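Local atomic coordinates of putative membrane anchored protein (Corynebacterium diphtheriae, PDB entry 3LSO), a protein that is of unknown function but is probably a membrane-anchored protein, whose folded part is built from beta strands in several successive units. Residues D289-K292 / S298-G301; V324-L329 / I340-P345. All coordinates share one frame; numbering follows the deposited sequence.

Contact 1 (D289-K292 / S298-G301); sequences DTKK and SYTG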
loop_
_atom_site.group_PDB
_atom_site.type_symbol
_atom_site.label_atom_id
_atom_site.label_comp_id
_atom_site.label_asym_id
_atom_site.label_seq_id
_atom_site.Cartn_x
_atom_site.Cartn_y
_atom_site.Cartn_z
ATOM N N ASP B 289 -24.880 -2.668 -15.886
ATOM C CA ASP B 289 -25.515 -3.909 -16.283
ATOM C C ASP B 289 -24.439 -4.941 -16.444
ATOM O O ASP B 289 -23.671 -4.903 -17.398
ATOM C CB ASP B 289 -26.240 -3.768 -17.602
ATOM C CG ASP B 289 -27.309 -2.718 -17.571
ATOM O OD1 ASP B 289 -27.203 -1.778 -16.737
ATOM O OD2 ASP B 289 -28.255 -2.848 -18.400
ATOM N N THR B 290 -24.374 -5.860 -15.497
ATOM C CA THR B 290 -23.513 -7.014 -15.622
ATOM C C THR B 290 -24.242 -8.060 -16.454
ATOM O O THR B 290 -25.468 -8.026 -16.561
ATOM C CB THR B 290 -23.193 -7.586 -14.248
ATOM O OG1 THR B 290 -24.358 -7.468 -13.427
ATOM C CG2 THR B 290 -22.035 -6.813 -13.600
ATOM N N LYS B 291 -23.483 -8.977 -17.059
ATOM C CA LYS B 291 -24.079 -10.047 -17.846
ATOM C C LYS B 291 -25.000 -10.815 -16.922
ATOM O O LYS B 291 -24.810 -10.816 -15.709
ATOM C CB LYS B 291 -23.021 -10.954 -18.500
ATOM C CG LYS B 291 -22.137 -11.719 -17.530
ATOM C CD LYS B 291 -21.039 -12.518 -18.209
ATOM C CE LYS B 291 -20.436 -13.482 -17.207
ATOM N NZ LYS B 291 -19.666 -14.581 -17.836
ATOM N N LYS B 292 -26.027 -11.415 -17.497
ATOM C CA LYS B 292 -27.016 -12.124 -16.725
ATOM C C LYS B 292 -26.338 -13.373 -16.198
ATOM O O LYS B 292 -25.347 -13.820 -16.781
ATOM C CB LYS B 292 -28.217 -12.462 -17.625
ATOM C CG LYS B 292 -29.119 -11.265 -17.919
ATOM C CD LYS B 292 -30.391 -11.628 -18.663
ATOM C CE LYS B 292 -31.232 -10.361 -18.836
ATOM N NZ LYS B 292 -32.604 -10.623 -19.328
ATOM N N SER B 298 -18.351 -14.261 -22.139
ATOM C CA SER B 298 -17.806 -13.093 -21.495
ATOM C C SER B 298 -17.433 -12.066 -22.568
ATOM O O SER B 298 -17.412 -12.418 -23.750
ATOM C CB SER B 298 -16.670 -13.467 -20.531
ATOM O OG SER B 298 -15.440 -13.621 -21.204
ATOM N N TYR B 299 -17.200 -10.817 -22.153
ATOM C CA TYR B 299 -17.074 -9.694 -23.063
ATOM C C TYR B 299 -15.820 -8.852 -22.823
ATOM O O TYR B 299 -15.287 -8.774 -21.716
ATOM C CB TYR B 299 -18.305 -8.790 -22.920
ATOM C CG TYR B 299 -19.598 -9.517 -23.113
ATOM C CD1 TYR B 299 -20.046 -10.403 -22.164
ATOM C CD2 TYR B 299 -20.374 -9.311 -24.255
ATOM C CE1 TYR B 299 -21.214 -11.103 -22.336
ATOM C CE2 TYR B 299 -21.564 -10.011 -24.456
ATOM C CZ TYR B 299 -21.974 -10.910 -23.479
ATOM O OH TYR B 299 -23.141 -11.632 -23.615
ATOM N N THR B 300 -15.378 -8.180 -23.875
ATOM C CA THR B 300 -14.321 -7.169 -23.789
ATOM C C THR B 300 -14.665 -6.021 -24.782
ATOM O O THR B 300 -15.743 -6.037 -25.423
ATOM C CB THR B 300 -12.903 -7.771 -24.030
ATOM O OG1 THR B 300 -11.927 -6.733 -23.966
ATOM C CG2 THR B 300 -12.790 -8.373 -25.388
ATOM N N GLY B 301 -13.776 -5.031 -24.902
ATOM C CA GLY B 301 -14.050 -3.906 -25.756
ATOM C C GLY B 301 -12.849 -3.013 -25.913
ATOM O O GLY B 301 -11.763 -3.331 -25.428
#
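Lys291 meets Tyr299 and Ser298 with the two ends of one long side chain. Its CB lies 4.2 Å from CE1 of Tyr299 and approaches the ring obliquely. Farther along, Lys291 NZ passes 4.2 Å from Ser298 CB, near the serine but not bonded to it. No hydrogen bond joins the two segments, and the buried surface is small, 108 Å² in all. CG of Lys291 sits between the backbone N and the carbonyl carbon (chi1 63°), and the extended chain beyond it carries the nitrogen past the ring to the first residue of the strand. The polar partners of Lys291 NZ lie in the intervening loop: it is hydrogen-bonded to the carbonyl of Asp297, with a weaker bond to that of Asp295. In fold terms, this is an edge of what appears to be a beta sandwich, where the linker from strand 278-285 enters strand 298-303, an outermost strand of a four-stranded antiparallel sheet. Tyr299 reaches from that strand toward the other sheet, touching Met431 and Val433 of strand 425-435. Its OH is fixed by hydrogen bonds with the Asp295 carboxylate and the Lys435 ammonium, which would be expected to hold the ring in place beside Lys291. On the linker side, Asp289 bonds through its backbone to Ser445, and the amide of Lys292 is held by the carboxylate of Asp442. These bonds tie the chain on both sides of Lys291 to strand 440-453.

Contact 2 (V324-L329 / I340-P345); sequences VSASLL and IGINAP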
loop_
_atom_site.group_PDB
_atom_site.type_symbol
_atom_site.label_atom_id
_atom_site.label_comp_id
_atom_site.label_asym_id
_atom_site.label_seq_id
_atom_site.Cartn_x
_atom_site.Cartn_y
_atom_site.Cartn_z
ATOM N N VAL B 324 -15.481 2.935 -30.870
ATOM C CA VAL B 324 -15.706 1.933 -29.864
ATOM C C VAL B 324 -15.732 0.585 -30.543
ATOM O O VAL B 324 -16.165 0.451 -31.684
ATOM C CB VAL B 324 -17.063 2.160 -29.158
ATOM C CG1 VAL B 324 -17.385 1.019 -28.267
ATOM C CG2 VAL B 324 -17.020 3.435 -28.359
ATOM N N SER B 325 -15.280 -0.421 -29.827
ATOM C CA SER B 325 -15.332 -1.777 -30.299
ATOM C C SER B 325 -15.873 -2.609 -29.156
ATOM O O SER B 325 -15.585 -2.332 -27.991
ATOM C CB SER B 325 -13.914 -2.215 -30.644
ATOM O OG SER B 325 -13.916 -3.509 -31.195
ATOM N N ALA B 326 -16.669 -3.621 -29.463
ATOM C CA ALA B 326 -17.183 -4.519 -28.399
ATOM C C ALA B 326 -17.166 -5.957 -28.892
ATOM O O ALA B 326 -17.640 -6.233 -30.002
ATOM C CB ALA B 326 -18.561 -4.121 -27.984
ATOM N N SER B 327 -16.608 -6.863 -28.094
ATOM C CA SER B 327 -16.451 -8.233 -28.528
ATOM C C SER B 327 -17.180 -9.173 -27.590
ATOM O O SER B 327 -17.028 -9.071 -26.386
ATOM C CB SER B 327 -14.974 -8.598 -28.507
ATOM O OG SER B 327 -14.251 -8.045 -29.577
ATOM N N LEU B 328 -17.948 -10.111 -28.118
ATOM C CA LEU B 328 -18.427 -11.233 -27.308
ATOM C C LEU B 328 -17.462 -12.386 -27.479
ATOM O O LEU B 328 -17.117 -12.744 -28.603
ATOM C CB LEU B 328 -19.806 -11.648 -27.778
ATOM C CG LEU B 328 -20.532 -12.853 -27.201
ATOM C CD1 LEU B 328 -21.841 -12.889 -27.898
ATOM C CD2 LEU B 328 -19.792 -14.193 -27.451
ATOM N N LEU B 329 -17.051 -12.992 -26.374
ATOM C CA LEU B 329 -16.040 -14.031 -26.387
ATOM C C LEU B 329 -16.670 -15.394 -26.085
ATOM O O LEU B 329 -16.935 -15.689 -24.931
ATOM C CB LEU B 329 -14.973 -13.689 -25.351
ATOM C CG LEU B 329 -14.381 -12.271 -25.452
ATOM C CD1 LEU B 329 -13.539 -11.932 -24.234
ATOM C CD2 LEU B 329 -13.580 -12.030 -26.757
ATOM N N ILE B 340 -25.954 -8.737 -32.351
ATOM C CA ILE B 340 -25.033 -8.030 -31.474
ATOM C C ILE B 340 -25.027 -6.593 -31.937
ATOM O O ILE B 340 -25.279 -6.310 -33.112
ATOM C CB ILE B 340 -23.613 -8.648 -31.446
ATOM C CG1 ILE B 340 -22.932 -8.524 -32.793
ATOM C CG2 ILE B 340 -23.648 -10.083 -30.957
ATOM C CD1 ILE B 340 -21.464 -8.712 -32.690
ATOM N N GLY B 341 -24.813 -5.684 -31.002
ATOM C CA GLY B 341 -24.648 -4.281 -31.363
ATOM C C GLY B 341 -24.154 -3.510 -30.173
ATOM O O GLY B 341 -24.304 -3.987 -29.031
ATOM N N ILE B 342 -23.551 -2.342 -30.425
ATOM C CA ILE B 342 -23.165 -1.425 -29.343
ATOM C C ILE B 342 -24.314 -0.484 -28.956
ATOM O O ILE B 342 -24.922 0.144 -29.829
ATOM C CB ILE B 342 -21.957 -0.566 -29.743
ATOM C CG1 ILE B 342 -20.725 -1.440 -29.912
ATOM C CG2 ILE B 342 -21.698 0.542 -28.694
ATOM C CD1 ILE B 342 -19.861 -0.989 -31.073
ATOM N N ASN B 343 -24.575 -0.377 -27.652
ATOM C CA ASN B 343 -25.586 0.534 -27.088
ATOM C C ASN B 343 -24.882 1.596 -26.253
ATOM O O ASN B 343 -24.235 1.295 -25.242
ATOM C CB ASN B 343 -26.574 -0.238 -26.203
ATOM C CG ASN B 343 -27.735 0.638 -25.679
ATOM O OD1 ASN B 343 -28.550 1.128 -26.449
ATOM N ND2 ASN B 343 -27.828 0.787 -24.374
ATOM N N ALA B 344 -25.016 2.847 -26.660
ATOM C CA ALA B 344 -24.184 3.900 -26.102
ATOM C C ALA B 344 -24.867 4.547 -24.915
ATOM O O ALA B 344 -26.085 4.465 -24.800
ATOM C CB ALA B 344 -23.898 4.926 -27.189
ATOM N N PRO B 345 -24.108 5.209 -24.032
ATOM C CA PRO B 345 -24.773 6.007 -23.036
ATOM C C PRO B 345 -25.859 6.822 -23.679
ATOM O O PRO B 345 -25.759 7.225 -24.839
ATOM C CB PRO B 345 -23.687 6.957 -22.579
ATOM C CG PRO B 345 -22.465 6.179 -22.709
ATOM C CD PRO B 345 -22.648 5.342 -23.935
#
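Ile342 overlaps Ala326 and Val324 of strand 321-329, its CG1 3.9 Å from CB of Ala326 and its CD1 4.2 Å from CG1 of Val324. The same CD1 is 4.0 Å from the carbonyl oxygen of Val324, so the end of the isoleucine reaches the backbone of that strand as well as its methyl. CG1 stands beside the backbone N, opposite the carbonyl carbon (chi1 -66°), which sends this longer branch toward the Ala326–Val324 side. The small alanine leaves the CG1 methylene close to the strand. No hydrogen bond crosses here: the strands lie in different sheets, facing each other as in a beta sandwich, and meet through side chains, as in a beta-arch joined by the short loop between strands 321-329 and 335-343. Further along, Leu328 CD1 lies 4.5 Å from Ile340 CG2, at the limit of contact. Val324, Ala326 and Leu328 all point inward, whereas Ser325 and Ser327 between them point away, the alternation of an extended strand. Phe416 touches both Val324 and Ile342, Phe429 packs on Val324, and Ile340 rests on Val412 and Met431.

From the N terminus, the chain leaves strand 278-285 and makes contact 1 first, spanning five residues at the end of the loop that leads into strand 298-303. Contact 2 opens later; ten residues lie between its segments, half of them the start of strand 335-343. The two are in series, neither nested nor crossed, with centres about 10 Å apart. They meet where strands 298-303 and 321-329 lie side by side: Ser298 O to Leu329 N (2.7 Å) and Thr300 O to Ser327 N (2.9 Å) are probable hydrogen bonds. Contact 1 ties the incoming linker to the sheet edge, while contact 2 ties that sheet to the facing one.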